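PDB 2PYX: tryptophan halogenase from Shewanella frigidimarina, which probably acts as a flavin-dependent halogenase of the FAD-binding monooxygenase type, adding halogen to tryptophan or a related substrate. Local coordinates for residues F244-S249 and A333-Y338; V250-R255 and F407-Y412. All coordinates share one frame; numbering follows the deposited sequence.

Interaction 1 (F244-S249 and A333-Y338); sequences FLSQKS and AINPGY. With TLA (L(+)-tartaric acid), chain E.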
loop_
_atom_site.group_PDB
_atom_site.type_symbol
_atom_site.label_atom_id
_atom_site.label_comp_id
_atom_site.label_asym_id
_atom_site.label_seq_id
_atom_site.Cartn_x
_atom_site.Cartn_y
_atom_site.Cartn_z
ATOM N N PHE A 244 12.279 8.282 -15.987
ATOM C CA PHE A 244 11.093 7.495 -15.614
ATOM C C PHE A 244 11.109 6.181 -16.366
ATOM O O PHE A 244 11.343 6.153 -17.588
ATOM C CB PHE A 244 9.836 8.260 -15.977
ATOM C CG PHE A 244 8.578 7.628 -15.453
ATOM C CD1 PHE A 244 8.238 7.751 -14.113
ATOM C CD2 PHE A 244 7.710 6.930 -16.287
ATOM C CE1 PHE A 244 7.090 7.191 -13.598
ATOM C CE2 PHE A 244 6.560 6.382 -15.764
ATOM C CZ PHE A 244 6.253 6.513 -14.413
ATOM N N LEU A 245 10.861 5.096 -15.633
ATOM C CA LEU A 245 10.834 3.732 -16.169
ATOM C C LEU A 245 9.374 3.212 -16.260
ATOM O O LEU A 245 8.775 2.707 -15.300
ATOM C CB LEU A 245 11.688 2.773 -15.326
ATOM C CG LEU A 245 13.123 3.232 -15.084
ATOM C CD1 LEU A 245 13.822 2.181 -14.302
ATOM C CD2 LEU A 245 13.830 3.568 -16.369
ATOM N N SER A 246 8.792 3.369 -17.444
ATOM C CA SER A 246 7.430 2.949 -17.655
ATOM C C SER A 246 7.274 1.458 -17.491
ATOM O O SER A 246 8.080 0.679 -18.039
ATOM C CB SER A 246 6.992 3.280 -19.086
ATOM O OG SER A 246 5.669 2.814 -19.322
ATOM N N GLN A 247 6.194 1.067 -16.806
ATOM C CA GLN A 247 5.869 -0.319 -16.617
ATOM C C GLN A 247 4.556 -0.707 -17.291
ATOM O O GLN A 247 3.969 -1.762 -17.038
ATOM C CB GLN A 247 5.837 -0.662 -15.138
ATOM C CG GLN A 247 7.187 -0.355 -14.429
ATOM C CD GLN A 247 8.342 -1.133 -14.951
ATOM O OE1 GLN A 247 8.226 -2.333 -15.179
ATOM N NE2 GLN A 247 9.495 -0.458 -15.158
ATOM N N LYS A 248 4.109 0.150 -18.201
ATOM C CA LYS A 248 2.830 -0.119 -18.866
ATOM C C LYS A 248 2.904 -1.363 -19.744
ATOM O O LYS A 248 1.873 -2.005 -19.955
ATOM C CB LYS A 248 2.350 1.089 -19.696
ATOM C CG LYS A 248 0.857 1.089 -19.913
ATOM C CD LYS A 248 0.417 2.019 -20.971
ATOM C CE LYS A 248 0.650 3.463 -20.665
ATOM N NZ LYS A 248 -0.050 4.389 -21.676
ATOM N N SER A 249 4.086 -1.707 -20.256
ATOM C CA SER A 249 4.205 -2.893 -21.119
ATOM C C SER A 249 4.062 -4.209 -20.332
ATOM O O SER A 249 3.899 -5.294 -20.903
ATOM C CB SER A 249 5.504 -2.877 -21.930
ATOM O OG SER A 249 6.591 -3.139 -21.108
ATOM N N ALA A 333 -5.743 9.463 -16.062
ATOM C CA ALA A 333 -4.868 8.761 -17.001
ATOM C C ALA A 333 -3.450 8.860 -16.505
ATOM O O ALA A 333 -3.035 9.921 -16.041
ATOM C CB ALA A 333 -4.976 9.396 -18.387
ATOM N N ILE A 334 -2.706 7.762 -16.563
ATOM C CA ILE A 334 -1.319 7.745 -16.092
ATOM C C ILE A 334 -0.405 6.978 -17.055
ATOM O O ILE A 334 -0.859 6.253 -17.974
ATOM C CB ILE A 334 -1.190 7.071 -14.700
ATOM C CG1 ILE A 334 -1.610 5.621 -14.778
ATOM C CG2 ILE A 334 -2.092 7.770 -13.688
ATOM C CD1 ILE A 334 -1.218 4.786 -13.531
ATOM N N ASN A 335 0.895 7.167 -16.842
ATOM C CA ASN A 335 1.904 6.248 -17.353
ATOM C C ASN A 335 2.431 5.537 -16.068
ATOM O O ASN A 335 3.201 6.148 -15.299
ATOM C CB ASN A 335 2.998 6.993 -18.067
ATOM C CG ASN A 335 4.069 6.078 -18.655
ATOM O OD1 ASN A 335 3.943 4.813 -18.653
ATOM N ND2 ASN A 335 5.166 6.722 -19.177
ATOM N N PRO A 336 1.976 4.290 -15.772
ATOM C CA PRO A 336 2.415 3.536 -14.595
ATOM C C PRO A 336 3.921 3.274 -14.693
ATOM O O PRO A 336 4.422 2.895 -15.748
ATOM C CB PRO A 336 1.657 2.209 -14.707
ATOM C CG PRO A 336 1.387 2.059 -16.115
ATOM C CD PRO A 336 1.118 3.454 -16.626
ATOM N N GLY A 337 4.637 3.478 -13.589
ATOM C CA GLY A 337 6.076 3.248 -13.575
ATOM C C GLY A 337 6.730 3.974 -12.445
ATOM O O GLY A 337 6.056 4.439 -11.530
ATOM N N TYR A 338 8.053 3.974 -12.482
ATOM C CA TYR A 338 8.824 4.524 -11.394
ATOM C C TYR A 338 10.093 5.165 -11.893
ATOM O O TYR A 338 10.646 4.810 -12.925
ATOM C CB TYR A 338 9.093 3.476 -10.320
ATOM C CG TYR A 338 9.875 2.284 -10.786
ATOM C CD1 TYR A 338 9.250 1.192 -11.369
ATOM C CD2 TYR A 338 11.245 2.207 -10.582
ATOM C CE1 TYR A 338 9.980 0.092 -11.808
ATOM C CE2 TYR A 338 11.968 1.100 -11.016
ATOM C CZ TYR A 338 11.325 0.032 -11.622
ATOM O OH TYR A 338 12.041 -1.100 -12.012
HETATM O O1 TLA E . -3.221 9.797 -21.976
HETATM O O11 TLA E . -3.265 7.941 -23.219
HETATM C C1 TLA E . -2.661 8.799 -22.563
HETATM C C2 TLA E . -1.191 8.616 -22.421
HETATM O O2 TLA E . -0.661 7.614 -23.319
HETATM C C3 TLA E . -0.943 8.168 -20.993
HETATM O O3 TLA E . -1.681 6.990 -20.677
HETATM C C4 TLA E . 0.520 7.948 -20.857
HETATM O O4 TLA E . 0.945 6.768 -20.772
HETATM O O41 TLA E . 1.236 8.983 -20.845
HETATM O O HOH W 1 11.784 -2.482 -14.109
#

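Interaction 2 (V250-R255 and F407-Y412); sequences VLFNDR and FLKLHY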
loop_
_atom_site.group_PDB
_atom_site.type_symbol
_atom_site.label_atom_id
_atom_site.label_comp_id
_atom_site.label_asym_id
_atom_site.label_seq_id
_atom_site.Cartn_x
_atom_site.Cartn_y
_atom_site.Cartn_z
ATOM N N VAL A 250 4.115 -4.085 -19.001
ATOM C CA VAL A 250 3.864 -5.185 -18.092
ATOM C C VAL A 250 2.417 -5.196 -17.592
ATOM O O VAL A 250 1.754 -6.216 -17.627
ATOM C CB VAL A 250 4.830 -5.120 -16.868
ATOM C CG1 VAL A 250 4.555 -6.233 -15.845
ATOM C CG2 VAL A 250 6.254 -5.200 -17.321
ATOM N N LEU A 251 1.935 -4.069 -17.071
ATOM C CA LEU A 251 0.629 -4.031 -16.398
ATOM C C LEU A 251 -0.529 -3.584 -17.285
ATOM O O LEU A 251 -1.662 -3.864 -16.940
ATOM C CB LEU A 251 0.689 -3.111 -15.194
ATOM C CG LEU A 251 1.667 -3.538 -14.101
ATOM C CD1 LEU A 251 1.692 -2.511 -12.986
ATOM C CD2 LEU A 251 1.366 -4.911 -13.567
ATOM N N PHE A 252 -0.235 -2.863 -18.366
ATOM C CA PHE A 252 -1.216 -2.383 -19.366
ATOM C C PHE A 252 -2.085 -1.233 -18.880
ATOM O O PHE A 252 -2.349 -0.313 -19.659
ATOM C CB PHE A 252 -2.142 -3.479 -19.894
ATOM C CG PHE A 252 -1.481 -4.708 -20.427
ATOM C CD1 PHE A 252 -0.151 -4.725 -20.854
ATOM C CD2 PHE A 252 -2.226 -5.869 -20.552
ATOM C CE1 PHE A 252 0.395 -5.914 -21.340
ATOM C CE2 PHE A 252 -1.684 -7.000 -21.042
ATOM C CZ PHE A 252 -0.393 -7.035 -21.443
ATOM N N ASN A 253 -2.555 -1.309 -17.645
ATOM C CA ASN A 253 -3.547 -0.345 -17.145
ATOM C C ASN A 253 -2.972 1.035 -17.081
ATOM O O ASN A 253 -1.951 1.262 -16.437
ATOM C CB ASN A 253 -4.070 -0.791 -15.798
ATOM C CG ASN A 253 -4.617 -2.158 -15.864
ATOM O OD1 ASN A 253 -5.473 -2.456 -16.739
ATOM N ND2 ASN A 253 -4.217 -2.991 -14.944
ATOM N N ASP A 254 -3.707 1.989 -17.631
ATOM C CA ASP A 254 -3.282 3.385 -17.666
ATOM C C ASP A 254 -4.471 4.337 -17.481
ATOM O O ASP A 254 -4.357 5.524 -17.778
ATOM C CB ASP A 254 -2.522 3.705 -18.964
ATOM C CG ASP A 254 -3.342 3.472 -20.238
ATOM O OD1 ASP A 254 -4.533 3.090 -20.142
ATOM O OD2 ASP A 254 -2.760 3.685 -21.329
ATOM N N ARG A 255 -5.564 3.806 -16.951
ATOM C CA ARG A 255 -6.771 4.602 -16.653
ATOM C C ARG A 255 -7.368 4.168 -15.344
ATOM O O ARG A 255 -7.261 3.011 -14.970
ATOM C CB ARG A 255 -7.821 4.406 -17.732
ATOM C CG ARG A 255 -7.423 4.860 -19.104
ATOM C CD ARG A 255 -7.387 6.338 -19.245
ATOM N NE ARG A 255 -7.151 6.775 -20.618
ATOM C CZ ARG A 255 -5.962 6.959 -21.176
ATOM N NH1 ARG A 255 -4.844 6.718 -20.510
ATOM N NH2 ARG A 255 -5.865 7.414 -22.432
ATOM N N PHE A 407 5.030 -8.841 -8.379
ATOM C CA PHE A 407 3.940 -9.337 -7.538
ATOM C C PHE A 407 2.586 -8.973 -8.155
ATOM O O PHE A 407 1.676 -9.804 -8.225
ATOM C CB PHE A 407 4.051 -8.828 -6.090
ATOM C CG PHE A 407 2.987 -9.389 -5.175
ATOM C CD1 PHE A 407 2.736 -10.746 -5.125
ATOM C CD2 PHE A 407 2.223 -8.548 -4.386
ATOM C CE1 PHE A 407 1.751 -11.265 -4.267
ATOM C CE2 PHE A 407 1.260 -9.056 -3.523
ATOM C CZ PHE A 407 1.026 -10.410 -3.473
ATOM N N LEU A 408 2.440 -7.721 -8.582
ATOM C CA LEU A 408 1.189 -7.317 -9.245
ATOM C C LEU A 408 0.965 -8.117 -10.502
ATOM O O LEU A 408 -0.104 -8.657 -10.723
ATOM C CB LEU A 408 1.202 -5.834 -9.552
ATOM C CG LEU A 408 0.719 -4.939 -8.408
ATOM C CD1 LEU A 408 1.434 -5.158 -7.079
ATOM C CD2 LEU A 408 0.767 -3.470 -8.825
ATOM N N LYS A 409 1.998 -8.236 -11.336
ATOM C CA LYS A 409 1.853 -8.983 -12.596
ATOM C C LYS A 409 1.443 -10.436 -12.354
ATOM O O LYS A 409 0.663 -11.010 -13.134
ATOM C CB LYS A 409 3.148 -8.923 -13.387
ATOM C CG LYS A 409 3.109 -9.662 -14.732
ATOM C CD LYS A 409 2.007 -9.075 -15.687
ATOM C CE LYS A 409 2.097 -9.732 -17.052
ATOM N NZ LYS A 409 1.390 -8.956 -18.152
ATOM N N LEU A 410 1.972 -11.052 -11.293
ATOM C CA LEU A 410 1.594 -12.424 -10.919
ATOM C C LEU A 410 0.077 -12.608 -10.877
ATOM O O LEU A 410 -0.426 -13.655 -11.225
ATOM C CB LEU A 410 2.174 -12.767 -9.523
ATOM C CG LEU A 410 1.908 -14.199 -9.007
ATOM C CD1 LEU A 410 2.526 -15.245 -9.864
ATOM C CD2 LEU A 410 2.422 -14.368 -7.556
ATOM N N HIS A 411 -0.641 -11.602 -10.357
ATOM C CA HIS A 411 -2.090 -11.681 -10.195
ATOM C C HIS A 411 -2.750 -11.916 -11.543
ATOM O O HIS A 411 -3.800 -12.592 -11.609
ATOM C CB HIS A 411 -2.678 -10.417 -9.583
ATOM C CG HIS A 411 -2.298 -10.158 -8.151
ATOM N ND1 HIS A 411 -0.987 -9.946 -7.753
ATOM C CD2 HIS A 411 -3.055 -10.033 -7.034
ATOM C CE1 HIS A 411 -0.975 -9.677 -6.453
ATOM N NE2 HIS A 411 -2.215 -9.720 -5.993
ATOM N N TYR A 412 -2.200 -11.343 -12.592
ATOM C CA TYR A 412 -2.756 -11.484 -13.945
ATOM C C TYR A 412 -2.287 -12.739 -14.639
ATOM O O TYR A 412 -3.037 -13.396 -15.358
ATOM C CB TYR A 412 -2.357 -10.284 -14.818
ATOM C CG TYR A 412 -2.891 -8.966 -14.351
ATOM C CD1 TYR A 412 -4.165 -8.558 -14.714
ATOM C CD2 TYR A 412 -2.160 -8.094 -13.541
ATOM C CE1 TYR A 412 -4.655 -7.369 -14.288
ATOM C CE2 TYR A 412 -2.664 -6.873 -13.143
ATOM C CZ TYR A 412 -3.924 -6.517 -13.512
ATOM O OH TYR A 412 -4.438 -5.296 -13.105
#

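Interaction 1 (F244-S249 and A333-Y338)
L245 and Y338 form the hydrogen-bonded pair of a short antiparallel ladder: L245 N donates to Y338 O at 2.7 Å, and Y338 N returns a longer bond of 3.2 Å to L245 O. The next pair, S246 and G337, is non-hydrogen-bonded. Just past the ladder, Q247 N gives a single bond to P336 O, nearly straight at 175°. L245 O is gripped twice, because Q247 NE2 reaches it from one face of the carbonyl plane and Y338 N from the other. The Q247 chain bends at chi2 (-62°), which sets CD, and from there NE2 extends to L245 O.

The other polar link joins side chains. S246 OG gives its proton to N335 OD1 at 2.7 Å, in the carbonyl plane and on a lone pair, while accepting from K248 N in an ST turn where the helix starts. K248 NZ binds D254 and O4 and O3 of a tartrate, probably from the crystallisation liquor, whose O3 bonds I334 O.

Rings and aliphatic groups pack around the ladder. With CG anti to the backbone N (chi1 -172°), the F244 ring extends beside the glycine: CZ lies 3.2 Å from G337 C, and N335 O meets the ring at its edge. G337 has positive phi, and a CB there would run into F244 and L245 O. The Y338 ring meets two side chains of 244-249, with CE1 3.4 Å from Q247 NE2 and CE2 3.9 Å from L245 CD1, and stacks with W401 of helix 383-413. K248 CB packs on P336 CG.

G337 also bonds F356 through its backbone, so strand 337-339 is the middle member of a small three-stranded antiparallel sheet, with 244-246 along one edge leading through the N-cap residue Q247 into helix 248-251.

Interaction 2 (V250-R255 and F407-Y412)
K409 carries a buried ammonium group into the end of a short helix: NZ donates to V250 O over 2.8 Å, lying in the plane of that carbonyl with a C=O...N angle of 153°. CG stands anti to the backbone N, and a bend at chi2 (60°) turns CD toward V250, so the aliphatic part runs against V250 CG1, which is 3.8 Å from K409 CD. H426 ND1 and S431 OG also accept from NZ, giving the ammonium three partners. A positive charge at the C-terminal end of helix 248-251 would suit the helix dipole. F252 is the first residue past that end and has positive phi.

A second polar meeting lies further on, where N253 and Y412 point at each other tip to tip. ND2 is 3.0 Å from Y412 OH, but at 124° the bond is weak, and the amide and ring planes are far from parallel. Both groups have stronger partners: E358 takes Y412 OH on OE2 and N253 ND2 on OE1, while N253 OD1 bonds Y422.

The remaining contact is apolar, L251 CD2 resting 4.1 Å from L408 CB.

Helix 248-251 and the turn after it thus pack against the C-terminal part of helix 383-413, where the side chain of L408 is about 4 Å from that of E361, predicted to bind L-tryptophan and hydrogen-bonded through OE2 to H411 NE2; helix 421-425 touches F252 and Y412, H426 stacks with the F252 ring, and strand 292-299 touches N253.

How the interactions relate
The two contacts have centres about 11 Å apart and share helix 248-251: interaction 1 takes its start, interaction 2 its end. Along the chain their segments alternate, 244-249, 250-255, 333-338, 407-412, so one continuous run of residues meets two distant pieces in turn. They also touch directly, through a salt bridge between K248 NZ and D254 OD2 at 2.8 Å, a probable hydrogen bond from I334 N to D254 O, and packing of P336 against N253 O. Helix 248-251 is thus one of the links between the small three-stranded sheet and helix 383-413, which Q247 and Y338 also touch. Interaction 2 lies next to the predicted tryptophan site at E361, whereas interaction 1 lies near the surface.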